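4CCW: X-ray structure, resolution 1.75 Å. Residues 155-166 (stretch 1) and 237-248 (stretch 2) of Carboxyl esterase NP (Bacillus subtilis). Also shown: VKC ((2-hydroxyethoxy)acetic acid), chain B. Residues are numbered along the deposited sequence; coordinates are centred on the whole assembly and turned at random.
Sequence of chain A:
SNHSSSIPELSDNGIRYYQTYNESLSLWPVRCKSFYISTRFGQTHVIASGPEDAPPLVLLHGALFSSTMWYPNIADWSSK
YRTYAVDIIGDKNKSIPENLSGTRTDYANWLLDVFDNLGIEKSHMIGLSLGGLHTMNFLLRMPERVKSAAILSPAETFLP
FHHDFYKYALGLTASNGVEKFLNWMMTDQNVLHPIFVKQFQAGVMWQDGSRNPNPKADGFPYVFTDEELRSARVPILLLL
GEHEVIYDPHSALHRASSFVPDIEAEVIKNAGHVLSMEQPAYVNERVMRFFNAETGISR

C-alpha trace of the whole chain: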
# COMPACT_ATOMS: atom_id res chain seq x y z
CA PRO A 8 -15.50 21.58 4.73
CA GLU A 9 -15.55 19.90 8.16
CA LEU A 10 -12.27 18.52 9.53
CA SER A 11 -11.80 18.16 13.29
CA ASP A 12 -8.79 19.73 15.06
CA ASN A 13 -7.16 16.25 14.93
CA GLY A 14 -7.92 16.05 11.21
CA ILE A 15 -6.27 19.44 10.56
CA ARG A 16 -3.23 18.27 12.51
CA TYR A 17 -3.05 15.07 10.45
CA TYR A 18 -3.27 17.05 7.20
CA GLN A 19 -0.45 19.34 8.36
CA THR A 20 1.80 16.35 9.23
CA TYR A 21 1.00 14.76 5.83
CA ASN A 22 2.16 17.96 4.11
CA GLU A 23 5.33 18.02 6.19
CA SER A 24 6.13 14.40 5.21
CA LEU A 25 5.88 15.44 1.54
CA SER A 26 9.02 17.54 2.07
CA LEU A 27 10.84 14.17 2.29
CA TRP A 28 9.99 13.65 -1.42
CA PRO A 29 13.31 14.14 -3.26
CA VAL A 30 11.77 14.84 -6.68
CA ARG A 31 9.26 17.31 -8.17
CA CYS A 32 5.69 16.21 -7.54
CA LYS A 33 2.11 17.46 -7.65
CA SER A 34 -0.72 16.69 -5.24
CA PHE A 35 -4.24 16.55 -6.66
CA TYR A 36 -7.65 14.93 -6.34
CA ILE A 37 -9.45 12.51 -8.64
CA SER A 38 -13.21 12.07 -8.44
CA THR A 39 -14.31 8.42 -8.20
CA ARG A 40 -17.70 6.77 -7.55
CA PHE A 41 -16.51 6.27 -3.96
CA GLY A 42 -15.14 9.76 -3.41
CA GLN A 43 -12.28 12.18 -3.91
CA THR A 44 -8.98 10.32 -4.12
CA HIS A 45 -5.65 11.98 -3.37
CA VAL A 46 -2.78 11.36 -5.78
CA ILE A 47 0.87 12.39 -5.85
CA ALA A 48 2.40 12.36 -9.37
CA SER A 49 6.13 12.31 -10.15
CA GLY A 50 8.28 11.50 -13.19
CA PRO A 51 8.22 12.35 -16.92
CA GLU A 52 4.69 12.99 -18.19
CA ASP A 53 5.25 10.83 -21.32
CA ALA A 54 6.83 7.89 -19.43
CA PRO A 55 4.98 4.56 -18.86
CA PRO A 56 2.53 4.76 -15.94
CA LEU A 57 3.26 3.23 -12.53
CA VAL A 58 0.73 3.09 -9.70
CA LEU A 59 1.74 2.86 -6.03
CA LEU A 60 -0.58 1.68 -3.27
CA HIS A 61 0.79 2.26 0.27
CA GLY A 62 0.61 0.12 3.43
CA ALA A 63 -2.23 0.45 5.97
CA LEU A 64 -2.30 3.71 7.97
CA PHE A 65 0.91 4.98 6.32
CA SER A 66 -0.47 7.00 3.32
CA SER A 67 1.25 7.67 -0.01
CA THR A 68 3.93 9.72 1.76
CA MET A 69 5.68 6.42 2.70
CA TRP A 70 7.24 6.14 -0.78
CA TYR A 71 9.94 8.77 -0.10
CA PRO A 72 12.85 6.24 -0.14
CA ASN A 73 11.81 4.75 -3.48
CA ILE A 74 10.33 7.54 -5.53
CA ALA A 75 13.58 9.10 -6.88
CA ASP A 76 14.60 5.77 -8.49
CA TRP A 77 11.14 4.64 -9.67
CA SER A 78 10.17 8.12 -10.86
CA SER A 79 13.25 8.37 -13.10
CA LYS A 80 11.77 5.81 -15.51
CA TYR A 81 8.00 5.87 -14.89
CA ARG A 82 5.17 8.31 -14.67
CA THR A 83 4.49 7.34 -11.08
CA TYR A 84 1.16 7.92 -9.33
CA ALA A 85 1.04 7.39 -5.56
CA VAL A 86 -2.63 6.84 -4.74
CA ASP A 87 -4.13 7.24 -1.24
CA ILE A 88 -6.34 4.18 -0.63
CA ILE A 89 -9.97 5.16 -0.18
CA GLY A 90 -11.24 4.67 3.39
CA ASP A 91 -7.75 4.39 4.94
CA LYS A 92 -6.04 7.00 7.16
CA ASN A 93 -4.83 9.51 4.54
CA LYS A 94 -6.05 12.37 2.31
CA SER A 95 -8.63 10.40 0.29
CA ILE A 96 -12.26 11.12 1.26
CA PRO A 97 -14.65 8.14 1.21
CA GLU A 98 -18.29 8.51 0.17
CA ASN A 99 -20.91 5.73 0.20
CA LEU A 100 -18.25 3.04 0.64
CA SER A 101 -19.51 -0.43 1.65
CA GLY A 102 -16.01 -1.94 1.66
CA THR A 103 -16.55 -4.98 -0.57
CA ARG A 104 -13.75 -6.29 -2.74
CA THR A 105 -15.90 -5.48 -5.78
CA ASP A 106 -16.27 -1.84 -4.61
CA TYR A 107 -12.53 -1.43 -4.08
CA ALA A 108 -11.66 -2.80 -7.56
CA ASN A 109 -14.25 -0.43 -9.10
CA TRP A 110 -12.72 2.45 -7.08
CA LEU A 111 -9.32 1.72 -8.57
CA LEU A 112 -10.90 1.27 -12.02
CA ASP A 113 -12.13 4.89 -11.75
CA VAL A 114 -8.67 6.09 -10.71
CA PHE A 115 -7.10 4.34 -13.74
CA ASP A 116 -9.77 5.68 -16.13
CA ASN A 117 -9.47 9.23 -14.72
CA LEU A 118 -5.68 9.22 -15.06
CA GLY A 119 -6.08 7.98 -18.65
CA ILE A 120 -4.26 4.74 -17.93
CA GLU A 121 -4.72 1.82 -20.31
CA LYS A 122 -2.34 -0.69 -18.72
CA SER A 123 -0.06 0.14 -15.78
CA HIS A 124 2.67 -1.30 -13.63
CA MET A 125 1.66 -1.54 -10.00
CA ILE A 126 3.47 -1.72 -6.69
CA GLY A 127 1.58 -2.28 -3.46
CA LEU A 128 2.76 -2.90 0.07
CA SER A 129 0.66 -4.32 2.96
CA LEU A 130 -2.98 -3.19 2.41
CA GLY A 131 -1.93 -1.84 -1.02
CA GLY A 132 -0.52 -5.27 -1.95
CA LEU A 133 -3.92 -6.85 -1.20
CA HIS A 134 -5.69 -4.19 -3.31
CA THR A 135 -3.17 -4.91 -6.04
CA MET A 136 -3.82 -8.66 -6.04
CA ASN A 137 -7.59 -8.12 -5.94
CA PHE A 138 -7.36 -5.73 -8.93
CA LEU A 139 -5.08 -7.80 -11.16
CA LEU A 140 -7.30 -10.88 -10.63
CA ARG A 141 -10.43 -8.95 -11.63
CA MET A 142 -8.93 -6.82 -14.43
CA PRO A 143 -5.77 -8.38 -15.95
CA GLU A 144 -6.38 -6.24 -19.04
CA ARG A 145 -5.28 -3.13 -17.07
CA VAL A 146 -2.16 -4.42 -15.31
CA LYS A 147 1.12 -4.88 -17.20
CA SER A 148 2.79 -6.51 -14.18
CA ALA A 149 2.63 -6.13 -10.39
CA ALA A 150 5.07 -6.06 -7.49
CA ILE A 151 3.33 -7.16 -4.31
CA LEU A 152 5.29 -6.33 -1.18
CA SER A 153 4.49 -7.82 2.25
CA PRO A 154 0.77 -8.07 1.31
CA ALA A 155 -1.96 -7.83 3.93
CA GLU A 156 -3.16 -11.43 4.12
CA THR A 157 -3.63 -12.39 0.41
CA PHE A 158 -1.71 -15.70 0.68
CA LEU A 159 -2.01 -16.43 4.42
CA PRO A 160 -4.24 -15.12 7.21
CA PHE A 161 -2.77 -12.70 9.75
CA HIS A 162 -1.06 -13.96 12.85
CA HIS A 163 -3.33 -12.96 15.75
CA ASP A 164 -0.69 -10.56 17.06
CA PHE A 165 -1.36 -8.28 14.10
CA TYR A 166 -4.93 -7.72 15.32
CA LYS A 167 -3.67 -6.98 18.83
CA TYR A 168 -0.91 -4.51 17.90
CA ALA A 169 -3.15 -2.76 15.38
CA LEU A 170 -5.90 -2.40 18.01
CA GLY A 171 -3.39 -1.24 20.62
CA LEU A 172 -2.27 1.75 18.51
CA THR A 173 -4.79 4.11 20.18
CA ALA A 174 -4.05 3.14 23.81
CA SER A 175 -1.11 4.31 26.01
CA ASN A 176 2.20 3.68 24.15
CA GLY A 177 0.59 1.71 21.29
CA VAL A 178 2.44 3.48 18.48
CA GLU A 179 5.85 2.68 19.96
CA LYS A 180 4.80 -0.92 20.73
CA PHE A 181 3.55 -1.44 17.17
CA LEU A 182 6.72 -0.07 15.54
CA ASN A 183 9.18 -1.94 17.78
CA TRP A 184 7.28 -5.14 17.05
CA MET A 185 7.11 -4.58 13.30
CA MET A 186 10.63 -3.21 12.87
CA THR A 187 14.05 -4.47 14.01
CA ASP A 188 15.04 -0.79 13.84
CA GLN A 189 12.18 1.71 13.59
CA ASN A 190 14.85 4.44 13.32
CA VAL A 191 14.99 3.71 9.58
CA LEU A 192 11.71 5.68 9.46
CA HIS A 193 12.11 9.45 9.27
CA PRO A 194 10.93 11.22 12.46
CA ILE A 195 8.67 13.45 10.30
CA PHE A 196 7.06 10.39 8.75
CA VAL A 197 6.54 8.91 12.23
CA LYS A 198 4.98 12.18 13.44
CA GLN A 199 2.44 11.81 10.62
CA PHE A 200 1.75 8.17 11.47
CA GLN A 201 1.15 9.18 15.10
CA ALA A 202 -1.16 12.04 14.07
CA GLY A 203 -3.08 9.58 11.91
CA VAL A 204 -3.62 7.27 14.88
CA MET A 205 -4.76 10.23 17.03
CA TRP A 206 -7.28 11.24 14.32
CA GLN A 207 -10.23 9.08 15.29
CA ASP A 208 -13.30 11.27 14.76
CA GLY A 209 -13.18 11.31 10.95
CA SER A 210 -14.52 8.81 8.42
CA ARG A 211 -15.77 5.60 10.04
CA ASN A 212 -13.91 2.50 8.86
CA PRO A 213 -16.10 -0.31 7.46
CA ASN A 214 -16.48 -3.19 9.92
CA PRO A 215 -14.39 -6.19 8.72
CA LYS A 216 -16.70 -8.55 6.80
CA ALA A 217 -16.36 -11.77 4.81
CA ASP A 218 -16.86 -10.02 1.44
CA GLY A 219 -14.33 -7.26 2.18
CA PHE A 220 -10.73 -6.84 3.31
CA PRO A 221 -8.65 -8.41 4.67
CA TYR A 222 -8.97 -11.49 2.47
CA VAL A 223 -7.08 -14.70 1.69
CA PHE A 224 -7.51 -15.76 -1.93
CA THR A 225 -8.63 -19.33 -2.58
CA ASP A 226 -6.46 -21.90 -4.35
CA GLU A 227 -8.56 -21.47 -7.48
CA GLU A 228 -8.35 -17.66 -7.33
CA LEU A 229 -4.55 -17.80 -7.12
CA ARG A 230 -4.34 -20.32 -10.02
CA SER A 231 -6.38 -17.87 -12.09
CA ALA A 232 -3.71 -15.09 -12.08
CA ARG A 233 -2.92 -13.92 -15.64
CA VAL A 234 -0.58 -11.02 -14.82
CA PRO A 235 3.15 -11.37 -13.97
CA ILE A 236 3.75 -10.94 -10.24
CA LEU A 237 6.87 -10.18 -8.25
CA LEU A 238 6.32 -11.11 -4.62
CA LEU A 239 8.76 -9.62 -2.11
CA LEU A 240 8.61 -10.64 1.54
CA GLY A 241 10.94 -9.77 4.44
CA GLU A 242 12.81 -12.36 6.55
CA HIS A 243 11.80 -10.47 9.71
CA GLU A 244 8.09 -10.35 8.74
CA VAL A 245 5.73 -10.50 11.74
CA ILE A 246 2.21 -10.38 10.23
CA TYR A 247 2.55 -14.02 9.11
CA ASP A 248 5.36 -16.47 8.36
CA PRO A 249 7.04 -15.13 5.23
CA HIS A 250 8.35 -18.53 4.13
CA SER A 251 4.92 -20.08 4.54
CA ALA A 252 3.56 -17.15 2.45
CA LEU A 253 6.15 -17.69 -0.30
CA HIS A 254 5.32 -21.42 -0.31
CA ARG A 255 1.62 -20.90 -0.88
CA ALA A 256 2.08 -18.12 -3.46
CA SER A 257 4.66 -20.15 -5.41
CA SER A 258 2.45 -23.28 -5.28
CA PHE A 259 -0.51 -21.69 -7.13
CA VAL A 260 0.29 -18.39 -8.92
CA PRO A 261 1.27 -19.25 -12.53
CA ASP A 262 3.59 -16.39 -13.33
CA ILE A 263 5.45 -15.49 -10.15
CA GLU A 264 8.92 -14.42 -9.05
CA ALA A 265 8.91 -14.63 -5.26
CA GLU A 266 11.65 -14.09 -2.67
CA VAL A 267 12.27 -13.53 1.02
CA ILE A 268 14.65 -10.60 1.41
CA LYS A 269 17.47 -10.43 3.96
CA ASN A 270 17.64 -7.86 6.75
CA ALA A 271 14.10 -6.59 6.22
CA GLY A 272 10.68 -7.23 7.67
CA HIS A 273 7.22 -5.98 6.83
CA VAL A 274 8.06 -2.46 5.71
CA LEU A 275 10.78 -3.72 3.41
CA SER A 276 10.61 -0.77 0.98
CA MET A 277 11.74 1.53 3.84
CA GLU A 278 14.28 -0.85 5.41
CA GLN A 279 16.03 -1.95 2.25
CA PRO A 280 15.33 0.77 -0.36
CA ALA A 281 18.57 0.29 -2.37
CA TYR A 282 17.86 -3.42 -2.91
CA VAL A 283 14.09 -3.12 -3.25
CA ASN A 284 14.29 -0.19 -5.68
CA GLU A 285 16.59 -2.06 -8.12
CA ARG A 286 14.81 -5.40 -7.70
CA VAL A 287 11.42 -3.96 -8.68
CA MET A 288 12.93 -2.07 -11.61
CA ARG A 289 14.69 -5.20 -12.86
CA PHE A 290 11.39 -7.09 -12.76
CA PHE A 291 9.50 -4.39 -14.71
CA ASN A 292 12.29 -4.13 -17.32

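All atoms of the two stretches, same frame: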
# COMPACT_ATOMS: atom_id res chain seq x y z
N ALA A 155 -1.04 -7.53 2.84
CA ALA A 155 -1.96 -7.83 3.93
C ALA A 155 -2.70 -9.10 3.54
O ALA A 155 -3.31 -9.16 2.48
CB ALA A 155 -2.95 -6.70 4.15
N GLU A 156 -2.61 -10.10 4.40
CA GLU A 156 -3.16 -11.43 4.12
C GLU A 156 -2.84 -11.88 2.70
O GLU A 156 -1.66 -12.04 2.40
CB GLU A 156 -4.65 -11.49 4.53
CG GLU A 156 -4.77 -11.49 6.05
CD GLU A 156 -6.10 -12.05 6.55
OE1 GLU A 156 -7.08 -12.09 5.78
OE2 GLU A 156 -6.14 -12.46 7.71
N THR A 157 -3.84 -12.03 1.84
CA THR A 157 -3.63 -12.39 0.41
C THR A 157 -3.27 -13.87 0.22
O THR A 157 -4.04 -14.63 -0.38
CB THR A 157 -2.60 -11.45 -0.28
OG1 THR A 157 -3.03 -10.09 -0.12
CG2 THR A 157 -2.46 -11.77 -1.81
N PHE A 158 -2.11 -14.28 0.73
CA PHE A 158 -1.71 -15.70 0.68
C PHE A 158 -1.99 -16.47 1.97
O PHE A 158 -2.38 -17.63 1.93
CB PHE A 158 -0.25 -15.83 0.24
CG PHE A 158 0.03 -15.14 -1.05
CD1 PHE A 158 -0.43 -15.67 -2.26
CD2 PHE A 158 0.71 -13.93 -1.06
CE1 PHE A 158 -0.21 -15.01 -3.45
CE2 PHE A 158 0.96 -13.28 -2.26
CZ PHE A 158 0.50 -13.81 -3.45
N LEU A 159 -1.79 -15.81 3.11
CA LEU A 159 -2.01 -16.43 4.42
C LEU A 159 -2.82 -15.48 5.28
O LEU A 159 -2.74 -14.27 5.06
CB LEU A 159 -0.68 -16.64 5.15
CG LEU A 159 0.33 -17.64 4.61
CD1 LEU A 159 1.50 -17.69 5.59
CD2 LEU A 159 -0.31 -19.02 4.46
N PRO A 160 -3.56 -16.02 6.27
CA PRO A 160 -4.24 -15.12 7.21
C PRO A 160 -3.24 -14.49 8.16
O PRO A 160 -2.14 -15.02 8.34
CB PRO A 160 -5.17 -16.04 7.99
CG PRO A 160 -4.66 -17.42 7.80
CD PRO A 160 -3.85 -17.45 6.53
N PHE A 161 -3.62 -13.36 8.77
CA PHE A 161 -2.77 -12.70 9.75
C PHE A 161 -2.49 -13.60 10.93
O PHE A 161 -3.36 -14.36 11.38
CB PHE A 161 -3.47 -11.46 10.34
CG PHE A 161 -3.61 -10.31 9.39
CD1 PHE A 161 -2.51 -9.78 8.72
CD2 PHE A 161 -4.85 -9.68 9.25
CE1 PHE A 161 -2.65 -8.67 7.89
CE2 PHE A 161 -5.00 -8.59 8.41
CZ PHE A 161 -3.89 -8.08 7.73
N HIS A 162 -1.29 -13.46 11.49
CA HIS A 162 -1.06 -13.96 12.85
C HIS A 162 -1.90 -13.12 13.79
O HIS A 162 -2.06 -11.92 13.56
CB HIS A 162 0.41 -13.83 13.18
CG HIS A 162 0.79 -14.42 14.51
ND1 HIS A 162 0.70 -13.73 15.66
CD2 HIS A 162 1.30 -15.67 14.83
CE1 HIS A 162 1.11 -14.51 16.68
NE2 HIS A 162 1.49 -15.69 16.17
N HIS A 163 -2.42 -13.71 14.86
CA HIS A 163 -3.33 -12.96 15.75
C HIS A 163 -2.71 -11.72 16.36
O HIS A 163 -3.42 -10.77 16.72
CB HIS A 163 -3.92 -13.88 16.82
CG HIS A 163 -2.93 -14.28 17.91
ND1 HIS A 163 -2.95 -13.72 19.14
CD2 HIS A 163 -1.89 -15.20 17.90
CE1 HIS A 163 -1.98 -14.27 19.89
NE2 HIS A 163 -1.32 -15.17 19.13
N ASP A 164 -1.39 -11.72 16.49
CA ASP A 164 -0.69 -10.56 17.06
C ASP A 164 -0.91 -9.30 16.23
O ASP A 164 -0.92 -8.20 16.78
CB ASP A 164 0.81 -10.81 17.25
CG ASP A 164 1.12 -11.49 18.57
OD1 ASP A 164 0.20 -11.65 19.40
OD2 ASP A 164 2.30 -11.86 18.78
N PHE A 165 -1.09 -9.45 14.92
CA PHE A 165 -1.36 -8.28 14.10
C PHE A 165 -2.61 -7.57 14.59
O PHE A 165 -2.60 -6.35 14.78
CB PHE A 165 -1.49 -8.60 12.61
CG PHE A 165 -1.88 -7.41 11.78
CD1 PHE A 165 -0.94 -6.43 11.44
CD2 PHE A 165 -3.21 -7.22 11.39
CE1 PHE A 165 -1.31 -5.32 10.69
CE2 PHE A 165 -3.60 -6.11 10.64
CZ PHE A 165 -2.64 -5.16 10.30
N TYR A 166 -3.70 -8.32 14.79
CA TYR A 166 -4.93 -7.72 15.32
C TYR A 166 -4.72 -6.97 16.63
O TYR A 166 -5.27 -5.88 16.83
CB TYR A 166 -6.01 -8.81 15.51
CG TYR A 166 -6.54 -9.34 14.20
CD1 TYR A 166 -7.43 -8.58 13.45
CD2 TYR A 166 -6.19 -10.60 13.71
CE1 TYR A 166 -7.94 -9.03 12.26
CE2 TYR A 166 -6.71 -11.08 12.50
CZ TYR A 166 -7.57 -10.28 11.78
OH TYR A 166 -8.12 -10.69 10.58
N LEU A 237 5.66 -10.08 -9.03
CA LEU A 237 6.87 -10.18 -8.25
C LEU A 237 6.40 -10.09 -6.82
O LEU A 237 5.80 -9.10 -6.43
CB LEU A 237 7.86 -9.04 -8.56
CG LEU A 237 9.06 -8.88 -7.60
CD1 LEU A 237 10.12 -9.94 -7.88
CD2 LEU A 237 9.68 -7.49 -7.76
N LEU A 238 6.68 -11.12 -6.03
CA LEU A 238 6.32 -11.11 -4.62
C LEU A 238 7.57 -10.96 -3.78
O LEU A 238 8.44 -11.83 -3.82
CB LEU A 238 5.56 -12.39 -4.24
CG LEU A 238 5.27 -12.60 -2.75
CD1 LEU A 238 4.31 -11.51 -2.23
CD2 LEU A 238 4.64 -13.98 -2.51
N LEU A 239 7.68 -9.85 -3.06
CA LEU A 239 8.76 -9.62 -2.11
C LEU A 239 8.25 -9.67 -0.69
O LEU A 239 7.25 -9.01 -0.35
CB LEU A 239 9.42 -8.25 -2.33
CG LEU A 239 10.02 -7.96 -3.70
CD1 LEU A 239 10.74 -6.61 -3.68
CD2 LEU A 239 10.98 -9.07 -4.15
N LEU A 240 8.94 -10.46 0.13
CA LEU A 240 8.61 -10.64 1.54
C LEU A 240 9.89 -10.41 2.33
O LEU A 240 10.98 -10.57 1.78
CB LEU A 240 8.08 -12.05 1.78
CG LEU A 240 6.78 -12.43 1.06
CD1 LEU A 240 6.75 -13.91 0.70
CD2 LEU A 240 5.59 -12.02 1.95
N GLY A 241 9.77 -10.04 3.59
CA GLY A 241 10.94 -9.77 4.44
C GLY A 241 11.20 -10.90 5.44
O GLY A 241 10.27 -11.42 6.04
N GLU A 242 12.47 -11.27 5.62
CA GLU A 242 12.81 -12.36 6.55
C GLU A 242 12.29 -12.12 7.97
O GLU A 242 11.92 -13.06 8.67
CB GLU A 242 14.33 -12.66 6.57
CG GLU A 242 15.20 -11.58 7.19
CD GLU A 242 16.66 -12.01 7.43
OE1 GLU A 242 16.92 -13.11 7.94
OE2 GLU A 242 17.55 -11.21 7.13
N HIS A 243 12.23 -10.84 8.36
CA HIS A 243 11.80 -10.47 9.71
C HIS A 243 10.32 -10.15 9.78
O HIS A 243 9.85 -9.58 10.77
CB HIS A 243 12.70 -9.36 10.25
CG HIS A 243 14.14 -9.80 10.41
ND1 HIS A 243 15.18 -9.09 9.91
CD2 HIS A 243 14.68 -10.94 10.99
CE1 HIS A 243 16.34 -9.74 10.19
NE2 HIS A 243 16.02 -10.87 10.86
N GLU A 244 9.56 -10.54 8.75
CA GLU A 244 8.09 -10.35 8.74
C GLU A 244 7.42 -10.87 10.01
O GLU A 244 7.80 -11.92 10.51
CB GLU A 244 7.46 -11.00 7.49
CG GLU A 244 5.94 -10.89 7.43
CD GLU A 244 5.46 -9.45 7.35
OE1 GLU A 244 5.36 -8.92 6.22
OE2 GLU A 244 5.22 -8.86 8.43
N VAL A 245 6.42 -10.14 10.50
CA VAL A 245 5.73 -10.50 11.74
C VAL A 245 4.23 -10.74 11.54
O VAL A 245 3.57 -11.30 12.43
CB VAL A 245 5.87 -9.41 12.83
CG1 VAL A 245 7.32 -9.31 13.32
CG2 VAL A 245 5.34 -8.07 12.31
N ILE A 246 3.68 -10.30 10.41
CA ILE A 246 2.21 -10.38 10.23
C ILE A 246 1.75 -11.78 9.84
O ILE A 246 0.57 -12.12 9.99
CB ILE A 246 1.63 -9.29 9.26
CG1 ILE A 246 2.00 -9.56 7.79
CG2 ILE A 246 2.04 -7.88 9.74
CD1 ILE A 246 1.02 -8.96 6.77
N TYR A 247 2.70 -12.58 9.34
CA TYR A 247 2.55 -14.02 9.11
C TYR A 247 3.95 -14.57 8.87
O TYR A 247 4.95 -13.83 8.91
CB TYR A 247 1.58 -14.32 7.95
CG TYR A 247 1.79 -13.43 6.75
CD1 TYR A 247 3.07 -13.29 6.18
CD2 TYR A 247 0.73 -12.71 6.19
CE1 TYR A 247 3.28 -12.46 5.10
CE2 TYR A 247 0.92 -11.89 5.10
CZ TYR A 247 2.20 -11.78 4.55
OH TYR A 247 2.42 -10.95 3.48
N ASP A 248 4.06 -15.88 8.64
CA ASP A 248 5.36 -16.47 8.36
C ASP A 248 5.71 -16.25 6.88
O ASP A 248 4.94 -16.66 6.00
CB ASP A 248 5.35 -17.95 8.73
CG ASP A 248 6.70 -18.62 8.50
OD1 ASP A 248 7.29 -18.51 7.40
OD2 ASP A 248 7.18 -19.30 9.42
C VKC B . 0.32 -1.40 8.96
O VKC B . 0.25 -2.61 8.66
CA VKC B . -0.68 -0.84 9.95
CD VKC B . -4.06 -1.64 10.86
CG VKC B . -2.56 -1.67 11.16
OAD VKC B . -1.85 -1.65 9.93
OE1 VKC B . -4.76 -0.89 11.86
OXT VKC B . 1.19 -0.64 8.48

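Two segments whose touching residues are at least eighty apart in sequence meet here through one hydrogen bond, a set of apolar contacts, and internal bonds that hold each loop in shape. The polar link is backbone to backbone: His162 N donates to Ile246 O at 2.7 Å, with an N-H...O angle of 172°, short and nearly straight. The same carbonyl also receives a CA-H...O contact, Phe161 CA to Ile246 O at 3.4 Å, so two successive residues of the first stretch converge on one acceptor. Nearby, the CA atoms of His162 and Tyr247 lie 5.2 Å apart, the closest backbone register between the loops.

Apolar packing supplies most of the rest. Ile246, with the largest area covered, is gripped by two aromatic rings through different branches. Its CD1 sits at the edge of the Phe161 ring, near the ring plane, 3.8 Å from Phe161 CE1, while its CG2 lies 3.7 Å from Phe165 CD1. The Phe161 case shows that the CA-to-CB direction alone is a poor guide to contact: that bond points away from the second stretch, yet the end of the side chain comes back nearer to it. Phe165 also serves the ligand, its CZ 3.6 Å from VKC CG, so one ring packs against both the loop and the bound molecule. Farther along, Leu159 CD1 covers the backbone of the second stretch at 3.6 Å from Asp248 O and approaches Tyr247 CB at 4.1 Å. A separate apolar contact joins Phe158 CE2 to Leu238 CD2 at 3.8 Å, tying the first loop to the strand.

Tyr247 is packed largely against backbone oxygens. Its CE2 is 3.7 Å from Glu156 O and its CD2 4.0 Å from Leu159 O, while Pro160 O lies at the ring edge, 3.8 Å from Tyr247 CB. The fit has a price: Leu159 O is buried by the contact without a hydrogen-bonding partner.

Side chains within each stretch brace the backbones that meet. Glu156 OE2 accepts from Phe161 N at 2.9 Å, closing the loop just before His162. In the second stretch, Glu244 OE2 accepts from both Val245 N at 2.7 Å and Ile246 N at 2.9 Å, immediately ahead of the Ile246 carbonyl. His162 plays two parts: its backbone N makes the cross-link, and its ND1 caps the following helix by accepting from Asp164 N at 3.0 Å. The rule to read is local: carboxylates satisfy loop amides, and a single well-aligned bond joins the loops alongside apolar packing.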